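Local coordinates for methyltransferase (Streptomyces regensis, PDB 5N5D), which probably transfers a methyl group from S-adenosylmethionine to a hydroxyl oxygen of an intermediate in the biosynthesis of tomaymycin, at residues Ile65-Thr70 / Leu89-Trp94; Phe141-Lys146 / Val168-Leu173; Thr134-Met139 / Leu159-Ala164. All coordinates share one frame; numbering follows the deposited sequence.

Interaction 1 (Ile65-Thr70 / Leu89-Trp94); sequences ILEIGT and LVTIEW. With SAM (S-adenosylmethionine), chain H.
Ile-92 O is gripped by two backbone donors of the turn that ends the neighbouring strand: Gly-69 N, 2.8 Å away and in the carbonyl plane, and Thr-70 N, at 3.1 Å and well above that plane. Side-chain chemistry adds a second polar centre beside this one. Thr-91 holds OG1 anti to its backbone N (chi1 -174°), alongside the extended Glu-67 chain, and donates to Glu-67 OE1 at 2.7 Å, using the anti lone pair of the carboxylate. Thr-70 meets Thr-91 at about a right angle, hydroxyl to hydroxyl, with its OG1 2.6 Å from Thr-91 OG1. Ser-75 and Ser-76 bind the two oxygens of Glu-67, so this buried carboxylate is held by hydroxyls. The framework is the first beta-alpha-beta unit of the Rossmann-like methyltransferase fold, in which strands 64-68 and 88-93 run parallel as neighbours, connected through helix 74-80. Between them the backbone ladder includes Val-90 N to Ile-65 O, and Glu-67 N to Val-90 O at 2.8 Å. On the face that carries Glu-67 and Thr-91, the Leu-89 side chain passes obliquely by that of Ile-65, with Leu-89 CD1 3.6 Å from Ile-65 CG2; on the other, Leu-66 CD1 touches the tips of Val-90 and Ile-92. Both strand ends open onto the cofactor. Gly-69, whose positive phi suits a residue without CB, offers O to the amino group of S-adenosylmethionine. Glu-93, bent at chi2 (56°), turns its carboxylate to the ribose, where OE1 accepts from O3' at 2.7 Å and OE2 from O2' at 2.6 Å.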
loop_
_atom_site.group_PDB
_atom_site.type_symbol
_atom_site.label_atom_id
_atom_site.label_comp_id
_atom_site.label_asym_id
_atom_site.label_seq_id
_atom_site.Cartn_x
_atom_site.Cartn_y
_atom_site.Cartn_z
ATOM N N ILE A 65 -14.603 -0.710 -10.733
ATOM C CA ILE A 65 -13.257 -1.265 -10.705
ATOM C C ILE A 65 -13.050 -2.116 -11.948
ATOM O O ILE A 65 -13.936 -2.883 -12.339
ATOM C CB ILE A 65 -13.019 -2.104 -9.433
ATOM C CG1 ILE A 65 -13.248 -1.248 -8.183
ATOM C CG2 ILE A 65 -11.616 -2.700 -9.445
ATOM C CD1 ILE A 65 -13.166 -2.023 -6.881
ATOM N N LEU A 66 -11.873 -1.989 -12.562
ATOM C CA LEU A 66 -11.472 -2.806 -13.700
ATOM C C LEU A 66 -10.333 -3.719 -13.274
ATOM O O LEU A 66 -9.354 -3.253 -12.686
ATOM C CB LEU A 66 -11.033 -1.926 -14.871
ATOM C CG LEU A 66 -10.386 -2.626 -16.067
ATOM C CD1 LEU A 66 -11.361 -3.598 -16.738
ATOM C CD2 LEU A 66 -9.873 -1.601 -17.056
ATOM N N GLU A 67 -10.467 -5.013 -13.558
ATOM C CA GLU A 67 -9.432 -5.995 -13.269
ATOM C C GLU A 67 -9.031 -6.698 -14.553
ATOM O O GLU A 67 -9.889 -7.203 -15.284
ATOM C CB GLU A 67 -9.918 -7.022 -12.242
ATOM C CG GLU A 67 -8.955 -8.173 -11.992
ATOM C CD GLU A 67 -9.470 -9.118 -10.927
ATOM O OE1 GLU A 67 -10.516 -9.762 -11.160
ATOM O OE2 GLU A 67 -8.836 -9.191 -9.855
ATOM N N ILE A 68 -7.731 -6.741 -14.815
ATOM C CA ILE A 68 -7.179 -7.418 -15.981
ATOM C C ILE A 68 -6.461 -8.655 -15.457
ATOM O O ILE A 68 -5.371 -8.553 -14.886
ATOM C CB ILE A 68 -6.242 -6.505 -16.779
ATOM C CG1 ILE A 68 -6.976 -5.218 -17.159
ATOM C CG2 ILE A 68 -5.741 -7.226 -18.023
ATOM C CD1 ILE A 68 -6.096 -4.141 -17.739
ATOM N N GLY A 69 -7.091 -9.821 -15.618
ATOM C CA GLY A 69 -6.535 -11.071 -15.131
ATOM C C GLY A 69 -7.304 -11.694 -13.981
ATOM O O GLY A 69 -6.826 -11.688 -12.847
ATOM N N THR A 70 -8.480 -12.258 -14.278
ATOM C CA THR A 70 -9.342 -12.833 -13.243
ATOM C C THR A 70 -8.710 -14.052 -12.584
ATOM O O THR A 70 -8.844 -14.244 -11.366
ATOM C CB THR A 70 -10.683 -13.253 -13.842
ATOM O OG1 THR A 70 -11.160 -12.254 -14.745
ATOM C CG2 THR A 70 -11.705 -13.487 -12.736
ATOM N N LEU A 89 -17.543 -4.432 -10.671
ATOM C CA LEU A 89 -16.219 -4.922 -11.024
ATOM C C LEU A 89 -16.304 -5.514 -12.424
ATOM O O LEU A 89 -17.095 -6.432 -12.669
ATOM C CB LEU A 89 -15.735 -5.976 -10.025
ATOM C CG LEU A 89 -14.440 -6.692 -10.421
ATOM C CD1 LEU A 89 -13.270 -5.726 -10.420
ATOM C CD2 LEU A 89 -14.176 -7.867 -9.496
ATOM N N VAL A 90 -15.516 -4.972 -13.341
ATOM C CA VAL A 90 -15.380 -5.528 -14.678
ATOM C C VAL A 90 -14.057 -6.270 -14.694
ATOM O O VAL A 90 -13.011 -5.673 -14.427
ATOM C CB VAL A 90 -15.420 -4.426 -15.748
ATOM C CG1 VAL A 90 -15.276 -5.022 -17.144
ATOM C CG2 VAL A 90 -16.716 -3.631 -15.644
ATOM N N THR A 91 -14.088 -7.569 -14.976
ATOM C CA THR A 91 -12.865 -8.359 -14.937
ATOM C C THR A 91 -12.716 -9.173 -16.215
ATOM O O THR A 91 -13.701 -9.632 -16.799
ATOM C CB THR A 91 -12.827 -9.259 -13.684
ATOM O OG1 THR A 91 -11.556 -9.910 -13.606
ATOM C CG2 THR A 91 -13.970 -10.277 -13.688
ATOM N N ILE A 92 -11.464 -9.324 -16.651
ATOM C CA ILE A 92 -11.115 -9.912 -17.940
ATOM C C ILE A 92 -10.200 -11.109 -17.725
ATOM O O ILE A 92 -9.210 -11.020 -16.992
ATOM C CB ILE A 92 -10.406 -8.897 -18.858
ATOM C CG1 ILE A 92 -11.244 -7.631 -19.023
ATOM C CG2 ILE A 92 -10.104 -9.546 -20.213
ATOM C CD1 ILE A 92 -10.519 -6.503 -19.748
ATOM N N GLU A 93 -10.486 -12.199 -18.436
ATOM C CA GLU A 93 -9.684 -13.417 -18.360
ATOM C C GLU A 93 -9.644 -14.104 -19.718
ATOM O O GLU A 93 -10.686 -14.302 -20.346
ATOM C CB GLU A 93 -10.255 -14.369 -17.303
ATOM C CG GLU A 93 -9.629 -15.761 -17.290
ATOM C CD GLU A 93 -8.131 -15.713 -17.120
ATOM O OE1 GLU A 93 -7.658 -14.986 -16.218
ATOM O OE2 GLU A 93 -7.421 -16.391 -17.894
ATOM N N TRP A 94 -8.441 -14.496 -20.148
ATOM C CA TRP A 94 -8.248 -15.123 -21.453
ATOM C C TRP A 94 -8.714 -16.577 -21.490
ATOM O O TRP A 94 -9.226 -17.028 -22.523
ATOM C CB TRP A 94 -6.767 -15.013 -21.836
ATOM C CG TRP A 94 -6.294 -15.949 -22.901
ATOM C CD1 TRP A 94 -5.439 -17.002 -22.742
ATOM C CD2 TRP A 94 -6.626 -15.910 -24.293
ATOM N NE1 TRP A 94 -5.224 -17.625 -23.946
ATOM C CE2 TRP A 94 -5.942 -16.974 -24.915
ATOM C CE3 TRP A 94 -7.439 -15.084 -25.073
ATOM C CZ2 TRP A 94 -6.047 -17.232 -26.280
ATOM C CZ3 TRP A 94 -7.543 -15.344 -26.428
ATOM C CH2 TRP A 94 -6.850 -16.407 -27.018
HETATM N N SAM H . -5.626 -11.578 -10.338
HETATM C CA SAM H . -5.658 -13.012 -9.986
HETATM C C SAM H . -5.636 -13.187 -8.433
HETATM O O SAM H . -4.832 -12.467 -7.798
HETATM O OXT SAM H . -6.412 -14.027 -7.932
HETATM C CB SAM H . -4.459 -13.759 -10.619
HETATM C CG SAM H . -4.297 -13.424 -12.098
HETATM S SD SAM H . -3.000 -14.493 -12.767
HETATM C CE SAM H . -1.568 -13.732 -12.098
HETATM C "C5'" SAM H . -2.848 -13.913 -14.491
HETATM C "C4'" SAM H . -4.066 -14.240 -15.332
HETATM O "O4'" SAM H . -4.058 -13.477 -16.558
HETATM C "C3'" SAM H . -4.189 -15.717 -15.731
HETATM O "O3'" SAM H . -5.446 -16.221 -15.292
HETATM C "C2'" SAM H . -4.030 -15.695 -17.259
HETATM O "O2'" SAM H . -4.815 -16.685 -17.914
HETATM C "C1'" SAM H . -4.549 -14.302 -17.590
HETATM N N9 SAM H . -4.089 -13.763 -18.864
HETATM C C8 SAM H . -2.844 -13.886 -19.421
HETATM N N7 SAM H . -2.698 -13.238 -20.552
HETATM C C5 SAM H . -3.936 -12.645 -20.753
HETATM C C6 SAM H . -4.430 -11.800 -21.764
HETATM N N6 SAM H . -3.704 -11.395 -22.813
HETATM N N1 SAM H . -5.707 -11.370 -21.656
HETATM C C2 SAM H . -6.433 -11.768 -20.607
HETATM N N3 SAM H . -6.075 -12.564 -19.594
HETATM C C4 SAM H . -4.805 -12.968 -19.724
#

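Interaction 2 (Phe141-Lys146 / Val168-Leu173); sequences FVDANK and VDNVVL. With SAM (S-adenosylmethionine), chain H; SO4 (sulfate ion), chain J.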
loop_
_atom_site.group_PDB
_atom_site.type_symbol
_atom_site.label_atom_id
_atom_site.label_comp_id
_atom_site.label_asym_id
_atom_site.label_seq_id
_atom_site.Cartn_x
_atom_site.Cartn_y
_atom_site.Cartn_z
ATOM N N PHE A 141 -6.855 -2.759 -11.555
ATOM C CA PHE A 141 -5.867 -3.737 -11.114
ATOM C C PHE A 141 -5.382 -4.506 -12.335
ATOM O O PHE A 141 -6.174 -5.183 -13.004
ATOM C CB PHE A 141 -6.460 -4.687 -10.069
ATOM C CG PHE A 141 -5.484 -5.717 -9.543
ATOM C CD1 PHE A 141 -4.183 -5.369 -9.205
ATOM C CD2 PHE A 141 -5.880 -7.033 -9.377
ATOM C CE1 PHE A 141 -3.301 -6.324 -8.714
ATOM C CE2 PHE A 141 -5.006 -7.984 -8.883
ATOM C CZ PHE A 141 -3.711 -7.624 -8.553
ATOM N N VAL A 142 -4.089 -4.394 -12.622
ATOM C CA VAL A 142 -3.461 -5.023 -13.776
ATOM C C VAL A 142 -2.650 -6.203 -13.261
ATOM O O VAL A 142 -1.647 -6.019 -12.559
ATOM C CB VAL A 142 -2.578 -4.038 -14.547
ATOM C CG1 VAL A 142 -2.018 -4.697 -15.809
ATOM C CG2 VAL A 142 -3.353 -2.761 -14.870
ATOM N N ASP A 143 -3.072 -7.409 -13.616
ATOM C CA ASP A 143 -2.455 -8.630 -13.121
ATOM C C ASP A 143 -2.652 -9.736 -14.151
ATOM O O ASP A 143 -3.199 -10.797 -13.865
ATOM C CB ASP A 143 -3.048 -9.013 -11.768
ATOM C CG ASP A 143 -2.323 -10.175 -11.114
ATOM O OD1 ASP A 143 -1.141 -10.433 -11.452
ATOM O OD2 ASP A 143 -2.939 -10.838 -10.250
ATOM N N ALA A 144 -2.205 -9.492 -15.380
ATOM C CA ALA A 144 -2.305 -10.502 -16.426
ATOM C C ALA A 144 -0.909 -10.790 -16.968
ATOM O O ALA A 144 0.018 -11.045 -16.192
ATOM C CB ALA A 144 -3.269 -10.044 -17.521
ATOM N N ASN A 145 -0.741 -10.750 -18.284
ATOM C CA ASN A 145 0.562 -10.991 -18.883
ATOM C C ASN A 145 1.401 -9.720 -18.843
ATOM O O ASN A 145 0.888 -8.611 -18.991
ATOM C CB ASN A 145 0.391 -11.481 -20.317
ATOM C CG ASN A 145 -0.389 -10.515 -21.171
ATOM O OD1 ASN A 145 -1.453 -10.030 -20.778
ATOM N ND2 ASN A 145 0.142 -10.221 -22.354
ATOM N N LYS A 146 2.704 -9.884 -18.648
ATOM C CA LYS A 146 3.557 -8.729 -18.384
ATOM C C LYS A 146 3.975 -7.962 -19.641
ATOM O O LYS A 146 4.127 -6.736 -19.568
ATOM C CB LYS A 146 4.783 -9.187 -17.593
ATOM C CG LYS A 146 4.419 -9.613 -16.172
ATOM C CD LYS A 146 5.444 -10.526 -15.545
ATOM C CE LYS A 146 5.078 -10.851 -14.100
ATOM N NZ LYS A 146 3.722 -11.466 -13.960
ATOM N N VAL A 168 -0.462 -2.235 -10.423
ATOM C CA VAL A 168 0.111 -3.214 -11.339
ATOM C C VAL A 168 0.908 -4.204 -10.502
ATOM O O VAL A 168 1.837 -3.807 -9.788
ATOM C CB VAL A 168 0.996 -2.556 -12.407
ATOM C CG1 VAL A 168 1.572 -3.620 -13.346
ATOM C CG2 VAL A 168 0.209 -1.503 -13.166
ATOM N N ASP A 169 0.536 -5.479 -10.572
ATOM C CA ASP A 169 1.203 -6.517 -9.800
ATOM C C ASP A 169 2.415 -7.077 -10.545
ATOM O O ASP A 169 2.524 -6.991 -11.774
ATOM C CB ASP A 169 0.237 -7.657 -9.467
ATOM C CG ASP A 169 0.626 -8.412 -8.198
ATOM O OD1 ASP A 169 1.570 -7.972 -7.502
ATOM O OD2 ASP A 169 -0.017 -9.444 -7.883
ATOM N N ASN A 170 3.338 -7.636 -9.758
ATOM C CA ASN A 170 4.439 -8.477 -10.242
ATOM C C ASN A 170 5.419 -7.706 -11.130
ATOM O O ASN A 170 5.797 -8.156 -12.214
ATOM C CB ASN A 170 3.885 -9.707 -10.966
ATOM C CG ASN A 170 2.905 -10.499 -10.105
ATOM O OD1 ASN A 170 1.793 -10.811 -10.536
ATOM N ND2 ASN A 170 3.312 -10.814 -8.876
ATOM N N VAL A 171 5.881 -6.555 -10.635
ATOM C CA VAL A 171 6.722 -5.656 -11.418
ATOM C C VAL A 171 8.214 -5.839 -11.128
ATOM O O VAL A 171 9.026 -5.070 -11.645
ATOM C CB VAL A 171 6.323 -4.184 -11.203
ATOM C CG1 VAL A 171 4.905 -3.932 -11.676
ATOM C CG2 VAL A 171 6.508 -3.767 -9.741
ATOM N N VAL A 172 8.603 -6.830 -10.330
ATOM C CA VAL A 172 9.993 -6.954 -9.896
ATOM C C VAL A 172 10.761 -7.974 -10.729
ATOM O O VAL A 172 11.936 -7.767 -11.034
ATOM C CB VAL A 172 10.045 -7.293 -8.388
ATOM C CG1 VAL A 172 11.420 -7.815 -7.974
ATOM C CG2 VAL A 172 9.700 -6.053 -7.575
ATOM N N LEU A 173 10.115 -9.074 -11.112
ATOM C CA LEU A 173 10.714 -10.058 -12.015
ATOM C C LEU A 173 12.081 -10.523 -11.512
ATOM O O LEU A 173 13.049 -10.629 -12.272
ATOM C CB LEU A 173 10.816 -9.496 -13.434
ATOM C CG LEU A 173 9.468 -9.255 -14.118
ATOM C CD1 LEU A 173 9.435 -7.887 -14.744
ATOM C CD2 LEU A 173 9.224 -10.320 -15.169
HETATM N N SAM H . -5.626 -11.578 -10.338
HETATM C CA SAM H . -5.658 -13.012 -9.986
HETATM C C SAM H . -5.636 -13.187 -8.433
HETATM O O SAM H . -4.832 -12.467 -7.798
HETATM O OXT SAM H . -6.412 -14.027 -7.932
HETATM C CB SAM H . -4.459 -13.759 -10.619
HETATM C CG SAM H . -4.297 -13.424 -12.098
HETATM S SD SAM H . -3.000 -14.493 -12.767
HETATM C CE SAM H . -1.568 -13.732 -12.098
HETATM C "C5'" SAM H . -2.848 -13.913 -14.491
HETATM C "C4'" SAM H . -4.066 -14.240 -15.332
HETATM O "O4'" SAM H . -4.058 -13.477 -16.558
HETATM C "C3'" SAM H . -4.189 -15.717 -15.731
HETATM O "O3'" SAM H . -5.446 -16.221 -15.292
HETATM C "C2'" SAM H . -4.030 -15.695 -17.259
HETATM O "O2'" SAM H . -4.815 -16.685 -17.914
HETATM C "C1'" SAM H . -4.549 -14.302 -17.590
HETATM N N9 SAM H . -4.089 -13.763 -18.864
HETATM C C8 SAM H . -2.844 -13.886 -19.421
HETATM N N7 SAM H . -2.698 -13.238 -20.552
HETATM C C5 SAM H . -3.936 -12.645 -20.753
HETATM C C6 SAM H . -4.430 -11.800 -21.764
HETATM N N6 SAM H . -3.704 -11.395 -22.813
HETATM N N1 SAM H . -5.707 -11.370 -21.656
HETATM C C2 SAM H . -6.433 -11.768 -20.607
HETATM N N3 SAM H . -6.075 -12.564 -19.594
HETATM C C4 SAM H . -4.805 -12.968 -19.724
HETATM S S SO4 J . 3.688 -13.361 -18.739
HETATM O O1 SO4 J . 4.901 -14.108 -18.423
HETATM O O2 SO4 J . 2.526 -14.129 -18.300
HETATM O O3 SO4 J . 3.717 -12.080 -18.044
HETATM O O4 SO4 J . 3.611 -13.139 -20.180
HETATM O O HOH W 1 1.012 -7.607 -14.170
HETATM O O HOH W 2 -1.188 -11.974 -8.578
#
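Val-142 and Val-168 form a parallel bridge toward the ends of strands 139-142 and 165-169, which make up, with helix 149-158, a beta-alpha-beta unit of the Rossmann-like sheet. The backbone bond across it is nearly straight: Asp-169 N lies 3.0 Å from Val-142 O. Apolar contacts flank the bridge. The two valines point the same way, CB of Val-142 against CG2 of Val-168; separately, the Phe-141 ring brings CE1 alongside Asp-169 CB, 3.9 Å away.

Toward the cofactor the contact becomes polar. Asp-143, with CG anti to its backbone N (chi1 -173°), sets OD2 2.8 Å from the amino nitrogen of S-adenosylmethionine, accepting its hydrogen bond. Its OD1 lies 3.9 Å from Asp-169 OD2, with a water within hydrogen-bonding distance of Asp-143 OD2 and Asp-169 OD2. Asn-170 OD1 adds a further acceptor beside Asp-143 OD1, while its ND2 is held by Asp-217. The grouping resembles the Asp, Asp, Asn metal site of catechol O-methyltransferase relatives, though no metal is modelled here.

The aliphatic chain of Lys-146 runs past Leu-173 in the opposite direction, with Lys-146 CD 3.8 Å from Leu-173 CD2. The turn at chi4 (57°) brings NZ to Asn-170 CB. An alanine here would probably leave Asn-170 CB and Leu-173 CD2 without cover and open a gap beside them. One carbon short of the ammonium, Lys-146 CE lies 3.4 Å from Asn-170 O.

Interaction 3 (Thr134-Met139 / Leu159-Ala164); sequences TAPFDM and LSRPGA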
loop_
_atom_site.group_PDB
_atom_site.type_symbol
_atom_site.label_atom_id
_atom_site.label_comp_id
_atom_site.label_asym_id
_atom_site.label_seq_id
_atom_site.Cartn_x
_atom_site.Cartn_y
_atom_site.Cartn_z
ATOM N N THR A 134 -19.888 1.888 -17.980
ATOM C CA THR A 134 -18.745 1.031 -17.681
ATOM C C THR A 134 -17.544 1.891 -17.308
ATOM O O THR A 134 -17.101 1.869 -16.157
ATOM C CB THR A 134 -18.439 0.118 -18.872
ATOM O OG1 THR A 134 -19.583 -0.707 -19.141
ATOM C CG2 THR A 134 -17.230 -0.764 -18.588
ATOM N N ALA A 135 -17.001 2.654 -18.252
ATOM C CA ALA A 135 -16.066 3.708 -17.906
ATOM C C ALA A 135 -16.839 4.938 -17.428
ATOM O O ALA A 135 -17.994 5.140 -17.816
ATOM C CB ALA A 135 -15.201 4.073 -19.107
ATOM N N PRO A 136 -16.224 5.789 -16.590
ATOM C CA PRO A 136 -14.854 5.709 -16.075
ATOM C C PRO A 136 -14.712 4.844 -14.832
ATOM O O PRO A 136 -15.602 4.813 -13.978
ATOM C CB PRO A 136 -14.535 7.164 -15.742
ATOM C CG PRO A 136 -15.849 7.711 -15.293
ATOM C CD PRO A 136 -16.898 7.013 -16.125
ATOM N N PHE A 137 -13.580 4.160 -14.739
ATOM C CA PHE A 137 -13.238 3.369 -13.571
ATOM C C PHE A 137 -12.537 4.236 -12.532
ATOM O O PHE A 137 -11.801 5.168 -12.865
ATOM C CB PHE A 137 -12.340 2.200 -13.973
ATOM C CG PHE A 137 -13.029 1.189 -14.837
ATOM C CD1 PHE A 137 -13.895 0.267 -14.271
ATOM C CD2 PHE A 137 -12.826 1.163 -16.205
ATOM C CE1 PHE A 137 -14.547 -0.663 -15.046
ATOM C CE2 PHE A 137 -13.476 0.228 -16.996
ATOM C CZ PHE A 137 -14.344 -0.688 -16.413
ATOM N N ASP A 138 -12.797 3.927 -11.262
ATOM C CA ASP A 138 -12.124 4.550 -10.130
ATOM C C ASP A 138 -10.851 3.823 -9.729
ATOM O O ASP A 138 -10.006 4.407 -9.043
ATOM C CB ASP A 138 -13.067 4.587 -8.920
ATOM C CG ASP A 138 -14.353 5.320 -9.215
ATOM O OD1 ASP A 138 -14.286 6.464 -9.706
ATOM O OD2 ASP A 138 -15.438 4.754 -8.975
ATOM N N MET A 139 -10.709 2.565 -10.127
ATOM C CA MET A 139 -9.549 1.765 -9.776
ATOM C C MET A 139 -9.344 0.727 -10.863
ATOM O O MET A 139 -10.313 0.187 -11.406
ATOM C CB MET A 139 -9.728 1.086 -8.412
ATOM C CG MET A 139 -8.575 0.191 -8.007
ATOM S SD MET A 139 -8.740 -0.303 -6.279
ATOM C CE MET A 139 -7.349 -1.414 -6.103
ATOM N N LEU A 159 -9.542 4.765 -19.691
ATOM C CA LEU A 159 -10.792 4.281 -19.124
ATOM C C LEU A 159 -11.035 4.775 -17.707
ATOM O O LEU A 159 -12.034 4.381 -17.096
ATOM C CB LEU A 159 -10.814 2.750 -19.132
ATOM C CG LEU A 159 -10.737 2.068 -20.501
ATOM C CD1 LEU A 159 -10.528 0.572 -20.342
ATOM C CD2 LEU A 159 -11.999 2.345 -21.304
ATOM N N SER A 160 -10.153 5.613 -17.162
ATOM C CA SER A 160 -10.346 6.074 -15.794
ATOM C C SER A 160 -10.523 7.586 -15.760
ATOM O O SER A 160 -11.076 8.175 -16.694
ATOM C CB SER A 160 -9.191 5.614 -14.899
ATOM O OG SER A 160 -7.957 6.206 -15.260
ATOM N N ARG A 161 -10.078 8.219 -14.684
ATOM C CA ARG A 161 -10.463 9.585 -14.375
ATOM C C ARG A 161 -9.443 10.148 -13.403
ATOM O O ARG A 161 -8.718 9.385 -12.756
ATOM C CB ARG A 161 -11.871 9.630 -13.759
ATOM C CG ARG A 161 -12.015 8.725 -12.536
ATOM C CD ARG A 161 -13.461 8.527 -12.127
ATOM N NE ARG A 161 -14.135 9.786 -11.831
ATOM C CZ ARG A 161 -15.384 9.875 -11.386
ATOM N NH1 ARG A 161 -15.919 11.063 -11.146
ATOM N NH2 ARG A 161 -16.098 8.776 -11.171
ATOM N N PRO A 162 -9.363 11.468 -13.268
ATOM C CA PRO A 162 -8.512 12.029 -12.215
ATOM C C PRO A 162 -8.932 11.486 -10.857
ATOM O O PRO A 162 -10.121 11.413 -10.539
ATOM C CB PRO A 162 -8.743 13.538 -12.334
ATOM C CG PRO A 162 -9.177 13.732 -13.745
ATOM C CD PRO A 162 -9.996 12.525 -14.078
ATOM N N GLY A 163 -7.940 11.091 -10.062
ATOM C CA GLY A 163 -8.170 10.460 -8.782
ATOM C C GLY A 163 -8.137 8.951 -8.825
ATOM O O GLY A 163 -8.037 8.315 -7.767
ATOM N N ALA A 164 -8.207 8.359 -10.012
ATOM C CA ALA A 164 -8.217 6.909 -10.116
ATOM C C ALA A 164 -6.897 6.312 -9.637
ATOM O O ALA A 164 -5.819 6.896 -9.794
ATOM C CB ALA A 164 -8.484 6.477 -11.555
#
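Arg-161 has CG wedged between its own backbone N and carbonyl carbon (chi1 55°) and then bends at chi3 (-58°), which lays the side chain alongside Asp-138. There NH2 reaches Asp-138 OD1 at 3.3 Å, a salt bridge whose hydrogen bond is weak, with the guanidinium and carboxylate planes 31° apart. The other oxygen of Asp-138 has firmer company, accepting from the backbone N of Arg-63 and Arg-64. Pro-136, which follows a cis peptide bond, packs obliquely against the arginine, with Pro-136 CB 4.0 Å from Arg-161 CD.

Further in, Phe-137 N donates to Leu-159 O at 2.8 Å in the carbonyl plane, and Leu-159 CB meets the edge of the Phe-137 ring, 3.9 Å from CD2. The contact thus joins two loops, one leading into strand 139-142 and the other running from helix 149-158 to strand 165-169, the latter closing with a type II turn from Arg-161 to Ala-164. Phe-137 O is buried against Ser-160 CB and Arg-161 CG without a conventional hydrogen-bond partner, though Ser-160 CA makes a CH...O contact with it. Within these segments the firm polar link is the backbone bond of Phe-137 to Leu-159; the long ion pair, with its weak hydrogen bond, probably adds little directional hold.

How the interactions relate
Depth separates the three contacts. Interaction 1 is wholly buried within the sheet, interaction 2 is partly buried, and interaction 3 lies farthest from the chain centre, with exposed residues at its margin. The first two share the cofactor: 65-70 and 89-94 hold its amino group and ribose, while 141-146 adds an acidic partner to the same amino group. They are also joined directly, as strands 64-68 and 139-142 are neighbours. Interaction 3 leads into the opposite ends of the two strands of interaction 2, and its Phe-137 ring packs on Ile-65, Leu-66 and Val-90 of interaction 1. Hydroxyl-carboxylate bonding inside thus gives way to waters and acids, then to a loose ion pair.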